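Local coordinates for protein phenylacetaldehyde dehydrogenase (Burkholderia cenocepacia, PDB 4O5H) that probably catalyses the NAD+-dependent oxidation of phenylacetaldehyde to phenylacetate, as a member of the aldehyde dehydrogenase family, at residues A[25-37]-A[59-73]. Numbering follows the deposited sequence.
Sequences AFLAKPKQMLIGA and IARVPEADERDVQQA
Lys31 lays its aliphatic chain against strand 57-63: CG lies 3.2 Å from Arg61 O, CB and CG cross Val62 CG1 at a slant, and NZ reaches the methyl of Ala60. This illustrates how a buried lysine can satisfy carbonyls left over at the C-terminal end of a helix. Bends at chi2 and chi4 turn the ammonium group back to the end of helix 21-28 and the residue just beyond it, where it donates to Lys29 O (2.7 Å) nearly in line with that carbonyl, to Leu27 O from above the carbonyl plane, and weakly to Phe26 O. On the way, CE rests over one face of the Phe26 ring, off-centre toward its rim. No direct hydrogen bond joins the two segments. Instead, one water links Lys31 NZ to Arg61 N, and a second, accepting from Lys31 N at 2.7 Å, donates to Arg61 O.

Farther along, the contact turns apolar. Met33 and Pro63 run past each other in opposite directions, with Met33 CG 3.8 Å from Pro63 CB; SD lies by Ala65 CB, and the bend at chi3 (-77°) swings CE across to Asp69 CB. The carboxylate of Asp69 is committed elsewhere: OD2 accepts from Asp66 N in a capping box, while OD1 takes the amide of Ala43. Ile35 sets CG2 against the helix backbone, 3.8 Å from Ala73 N, and also meets Gln72 CB.

The axes of strand 33-35 and of helix segment 67-73 come within 8.9 Å, at 47°. Around them, strand 57-63 pairs antiparallel with strand 47-52, with a classic beta bulge where Ile59 and Ala60 face Val50. Helix 109-120 meets Leu27 and Ile59 through Leu118, and helix 215-227 packs against Phe26, Leu34 and Val62.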
loop_
_atom_site.group_PDB
_atom_site.type_symbol
_atom_site.label_atom_id
_atom_site.label_comp_id
_atom_site.label_asym_id
_atom_site.label_seq_id
_atom_site.Cartn_x
_atom_site.Cartn_y
_atom_site.Cartn_z
ATOM N N ALA A 25 -11.873 -13.139 38.502
ATOM C CA ALA A 25 -13.004 -13.818 37.859
ATOM C C ALA A 25 -12.729 -14.076 36.389
ATOM O O ALA A 25 -13.080 -15.125 35.864
ATOM C CB ALA A 25 -14.301 -12.997 38.009
ATOM N N PHE A 26 -12.149 -13.093 35.707
ATOM C CA PHE A 26 -11.850 -13.279 34.310
ATOM C C PHE A 26 -10.829 -14.397 34.132
ATOM O O PHE A 26 -10.988 -15.240 33.269
ATOM C CB PHE A 26 -11.317 -11.980 33.696
ATOM C CG PHE A 26 -10.903 -12.121 32.256
ATOM C CD1 PHE A 26 -11.833 -12.143 31.239
ATOM C CD2 PHE A 26 -9.580 -12.216 31.934
ATOM C CE1 PHE A 26 -11.451 -12.275 29.914
ATOM C CE2 PHE A 26 -9.174 -12.328 30.611
ATOM C CZ PHE A 26 -10.114 -12.342 29.600
ATOM N N LEU A 27 -9.797 -14.409 34.961
ATOM C CA LEU A 27 -8.802 -15.471 34.872
ATOM C C LEU A 27 -9.350 -16.862 35.172
ATOM O O LEU A 27 -8.959 -17.833 34.541
ATOM C CB LEU A 27 -7.629 -15.203 35.792
ATOM C CG LEU A 27 -6.784 -13.981 35.434
ATOM C CD1 LEU A 27 -5.743 -13.757 36.528
ATOM C CD2 LEU A 27 -6.130 -14.135 34.088
ATOM N N ALA A 28 -10.233 -16.955 36.139
ATOM C CA ALA A 28 -10.756 -18.258 36.558
ATOM C C ALA A 28 -11.702 -18.898 35.530
ATOM O O ALA A 28 -11.764 -20.087 35.449
ATOM C CB ALA A 28 -11.478 -18.126 37.881
ATOM N N LYS A 29 -12.441 -18.122 34.759
ATOM C CA LYS A 29 -13.486 -18.719 33.940
ATOM C C LYS A 29 -12.951 -19.250 32.601
ATOM O O LYS A 29 -11.951 -18.752 32.080
ATOM C CB LYS A 29 -14.595 -17.701 33.689
ATOM C CG LYS A 29 -14.250 -16.717 32.589
ATOM C CD LYS A 29 -15.196 -15.544 32.537
ATOM C CE LYS A 29 -14.832 -14.677 31.347
ATOM N NZ LYS A 29 -15.779 -13.568 31.165
ATOM N N PRO A 30 -13.673 -20.178 31.985
ATOM C CA PRO A 30 -13.269 -20.711 30.684
ATOM C C PRO A 30 -13.246 -19.659 29.585
ATOM O O PRO A 30 -14.075 -18.787 29.567
ATOM C CB PRO A 30 -14.345 -21.748 30.378
ATOM C CG PRO A 30 -14.865 -22.129 31.715
ATOM C CD PRO A 30 -14.866 -20.870 32.505
ATOM N N LYS A 31 -12.211 -19.670 28.756
ATOM C CA LYS A 31 -12.012 -18.641 27.705
ATOM C C LYS A 31 -12.429 -19.235 26.388
ATOM O O LYS A 31 -12.097 -20.388 26.091
ATOM C CB LYS A 31 -10.530 -18.235 27.541
ATOM C CG LYS A 31 -9.790 -17.904 28.824
ATOM C CD LYS A 31 -10.284 -16.645 29.507
ATOM C CE LYS A 31 -9.439 -16.451 30.741
ATOM N NZ LYS A 31 -9.531 -17.544 31.760
ATOM N N GLN A 32 -13.030 -18.401 25.558
ATOM C CA GLN A 32 -13.442 -18.792 24.221
ATOM C C GLN A 32 -13.116 -17.705 23.193
ATOM O O GLN A 32 -12.885 -16.555 23.551
ATOM C CB GLN A 32 -14.935 -19.053 24.238
ATOM C CG GLN A 32 -15.308 -20.206 25.138
ATOM C CD GLN A 32 -16.739 -20.547 25.022
ATOM O OE1 GLN A 32 -17.609 -19.745 25.374
ATOM N NE2 GLN A 32 -17.020 -21.734 24.491
ATOM N N MET A 33 -13.131 -18.088 21.920
ATOM C CA MET A 33 -13.013 -17.138 20.809
ATOM C C MET A 33 -14.369 -16.477 20.545
ATOM O O MET A 33 -15.398 -17.049 20.843
ATOM C CB MET A 33 -12.611 -17.861 19.526
ATOM C CG MET A 33 -11.272 -18.502 19.623
ATOM S SD MET A 33 -10.769 -19.307 18.121
ATOM C CE MET A 33 -11.722 -20.837 18.100
ATOM N N LEU A 34 -14.346 -15.333 19.880
ATOM C CA LEU A 34 -15.575 -14.667 19.447
ATOM C C LEU A 34 -15.729 -14.827 17.942
ATOM O O LEU A 34 -14.959 -14.226 17.166
ATOM C CB LEU A 34 -15.516 -13.186 19.822
ATOM C CG LEU A 34 -16.703 -12.336 19.348
ATOM C CD1 LEU A 34 -17.991 -12.870 19.926
ATOM C CD2 LEU A 34 -16.521 -10.892 19.749
ATOM N N ILE A 35 -16.652 -15.681 17.536
ATOM C CA ILE A 35 -16.831 -15.999 16.130
ATOM C C ILE A 35 -18.283 -15.748 15.755
ATOM O O ILE A 35 -19.185 -16.507 16.134
ATOM C CB ILE A 35 -16.416 -17.452 15.829
ATOM C CG1 ILE A 35 -14.942 -17.584 16.147
ATOM C CG2 ILE A 35 -16.685 -17.824 14.365
ATOM C CD1 ILE A 35 -14.367 -18.952 15.969
ATOM N N GLY A 36 -18.511 -14.653 15.047
ATOM C CA GLY A 36 -19.864 -14.239 14.737
ATOM C C GLY A 36 -20.649 -13.979 16.021
ATOM O O GLY A 36 -20.146 -13.328 16.936
ATOM N N ALA A 37 -21.860 -14.538 16.095
ATOM C CA ALA A 37 -22.728 -14.365 17.237
ATOM C C ALA A 37 -22.389 -15.266 18.436
ATOM O O ALA A 37 -23.026 -15.139 19.481
ATOM C CB ALA A 37 -24.158 -14.577 16.831
ATOM N N ILE A 59 -1.573 -19.281 33.776
ATOM C CA ILE A 59 -2.651 -18.540 34.413
ATOM C C ILE A 59 -4.013 -18.737 33.734
ATOM O O ILE A 59 -5.026 -18.309 34.268
ATOM C CB ILE A 59 -2.324 -17.009 34.504
ATOM C CG1 ILE A 59 -1.971 -16.414 33.133
ATOM C CG2 ILE A 59 -1.166 -16.798 35.460
ATOM C CD1 ILE A 59 -1.917 -14.899 33.057
ATOM N N ALA A 60 -4.015 -19.264 32.518
ATOM C CA ALA A 60 -5.221 -19.413 31.732
ATOM C C ALA A 60 -4.913 -20.330 30.569
ATOM O O ALA A 60 -3.757 -20.617 30.289
ATOM C CB ALA A 60 -5.724 -18.056 31.189
ATOM N N ARG A 61 -5.971 -20.727 29.873
ATOM C CA ARG A 61 -5.882 -21.427 28.607
ATOM C C ARG A 61 -6.875 -20.826 27.623
ATOM O O ARG A 61 -7.974 -20.452 27.993
ATOM C CB ARG A 61 -6.200 -22.888 28.813
ATOM C CG ARG A 61 -5.323 -23.553 29.869
ATOM C CD ARG A 61 -5.777 -24.960 30.139
ATOM N NE ARG A 61 -5.366 -25.861 29.074
ATOM C CZ ARG A 61 -5.784 -27.129 28.948
ATOM N NH1 ARG A 61 -6.641 -27.668 29.834
ATOM N NH2 ARG A 61 -5.339 -27.874 27.925
ATOM N N VAL A 62 -6.489 -20.735 26.366
ATOM C CA VAL A 62 -7.385 -20.202 25.322
ATOM C C VAL A 62 -7.453 -21.190 24.154
ATOM O O VAL A 62 -6.568 -22.055 24.022
ATOM C CB VAL A 62 -6.947 -18.814 24.824
ATOM C CG1 VAL A 62 -6.894 -17.834 25.989
ATOM C CG2 VAL A 62 -5.626 -18.879 24.075
ATOM N N PRO A 63 -8.482 -21.064 23.287
ATOM C CA PRO A 63 -8.517 -21.936 22.147
ATOM C C PRO A 63 -7.315 -21.808 21.230
ATOM O O PRO A 63 -6.810 -20.703 21.009
ATOM C CB PRO A 63 -9.794 -21.539 21.423
ATOM C CG PRO A 63 -10.666 -21.012 22.530
ATOM C CD PRO A 63 -9.677 -20.228 23.357
ATOM N N GLU A 64 -6.922 -22.951 20.668
ATOM C CA GLU A 64 -5.921 -23.022 19.622
ATOM C C GLU A 64 -6.609 -23.252 18.259
ATOM O O GLU A 64 -6.868 -24.388 17.859
ATOM C CB GLU A 64 -4.957 -24.162 19.921
ATOM C CG GLU A 64 -3.804 -24.186 18.936
ATOM C CD GLU A 64 -3.238 -25.554 18.677
ATOM O OE1 GLU A 64 -3.102 -26.396 19.576
ATOM O OE2 GLU A 64 -2.922 -25.775 17.532
ATOM N N ALA A 65 -6.886 -22.157 17.552
ATOM C CA ALA A 65 -7.662 -22.196 16.301
ATOM C C ALA A 65 -6.852 -22.765 15.169
ATOM O O ALA A 65 -5.662 -22.559 15.114
ATOM C CB ALA A 65 -8.109 -20.810 15.915
ATOM N N ASP A 66 -7.502 -23.519 14.298
ATOM C CA ASP A 66 -6.889 -23.906 13.027
ATOM C C ASP A 66 -7.603 -23.170 11.887
ATOM O O ASP A 66 -8.422 -22.258 12.125
ATOM C CB ASP A 66 -6.775 -25.449 12.872
ATOM C CG ASP A 66 -8.126 -26.155 12.646
ATOM O OD1 ASP A 66 -9.150 -25.529 12.370
ATOM O OD2 ASP A 66 -8.183 -27.391 12.754
ATOM N N GLU A 67 -7.287 -23.565 10.669
ATOM C CA GLU A 67 -7.827 -22.968 9.478
ATOM C C GLU A 67 -9.367 -22.997 9.438
ATOM O O GLU A 67 -10.005 -22.033 8.964
ATOM C CB GLU A 67 -7.224 -23.695 8.249
ATOM C CG GLU A 67 -7.493 -22.973 6.952
ATOM C CD GLU A 67 -6.569 -23.431 5.802
ATOM O OE1 GLU A 67 -6.384 -24.665 5.659
ATOM O OE2 GLU A 67 -6.053 -22.554 5.029
ATOM N N ARG A 68 -9.974 -24.054 9.968
ATOM C CA ARG A 68 -11.445 -24.179 9.975
ATOM C C ARG A 68 -12.055 -23.051 10.784
ATOM O O ARG A 68 -13.022 -22.429 10.373
ATOM C CB ARG A 68 -11.911 -25.496 10.629
ATOM C CG ARG A 68 -11.494 -26.762 9.927
ATOM C CD ARG A 68 -11.847 -28.005 10.766
ATOM N NE ARG A 68 -10.917 -28.205 11.874
ATOM C CZ ARG A 68 -10.973 -29.213 12.740
ATOM N NH1 ARG A 68 -11.939 -30.131 12.670
ATOM N NH2 ARG A 68 -10.060 -29.312 13.695
ATOM N N ASP A 69 -11.484 -22.797 11.953
ATOM C CA ASP A 69 -12.021 -21.759 12.830
ATOM C C ASP A 69 -11.832 -20.372 12.197
ATOM O O ASP A 69 -12.714 -19.505 12.264
ATOM C CB ASP A 69 -11.373 -21.821 14.229
ATOM C CG ASP A 69 -11.412 -23.226 14.819
ATOM O OD1 ASP A 69 -12.531 -23.769 15.037
ATOM O OD2 ASP A 69 -10.337 -23.806 15.025
ATOM N N VAL A 70 -10.685 -20.162 11.603
ATOM C CA VAL A 70 -10.393 -18.865 10.951
ATOM C C VAL A 70 -11.363 -18.644 9.795
ATOM O O VAL A 70 -11.912 -17.564 9.666
ATOM C CB VAL A 70 -8.957 -18.777 10.456
ATOM C CG1 VAL A 70 -8.743 -17.515 9.620
ATOM C CG2 VAL A 70 -7.994 -18.779 11.623
ATOM N N GLN A 71 -11.568 -19.670 8.982
ATOM C CA GLN A 71 -12.555 -19.590 7.893
ATOM C C GLN A 71 -13.956 -19.252 8.391
ATOM O O GLN A 71 -14.641 -18.467 7.772
ATOM C CB GLN A 71 -12.600 -20.873 7.098
ATOM C CG GLN A 71 -11.371 -21.001 6.200
ATOM C CD GLN A 71 -11.176 -22.384 5.672
ATOM O OE1 GLN A 71 -11.867 -23.330 6.046
ATOM N NE2 GLN A 71 -10.230 -22.520 4.785
ATOM N N GLN A 72 -14.364 -19.806 9.524
ATOM C CA GLN A 72 -15.676 -19.439 10.116
ATOM C C GLN A 72 -15.742 -17.978 10.524
ATOM O O GLN A 72 -16.766 -17.328 10.366
ATOM C CB GLN A 72 -16.034 -20.301 11.317
ATOM C CG GLN A 72 -16.237 -21.734 10.920
ATOM C CD GLN A 72 -17.494 -21.970 10.098
ATOM O OE1 GLN A 72 -18.453 -21.171 10.107
ATOM N NE2 GLN A 72 -17.471 -23.020 9.324
ATOM N N ALA A 73 -14.683 -17.483 11.127
ATOM C CA ALA A 73 -14.611 -16.073 11.516
ATOM C C ALA A 73 -14.683 -15.124 10.306
ATOM O O ALA A 73 -15.357 -14.093 10.353
ATOM C CB ALA A 73 -13.345 -15.797 12.319
HETATM O O HOH W 1 -8.572 -20.129 31.482
HETATM O O HOH W 2 -9.951 -22.309 25.906
HETATM O O HOH W 3 -10.191 -21.439 29.306
#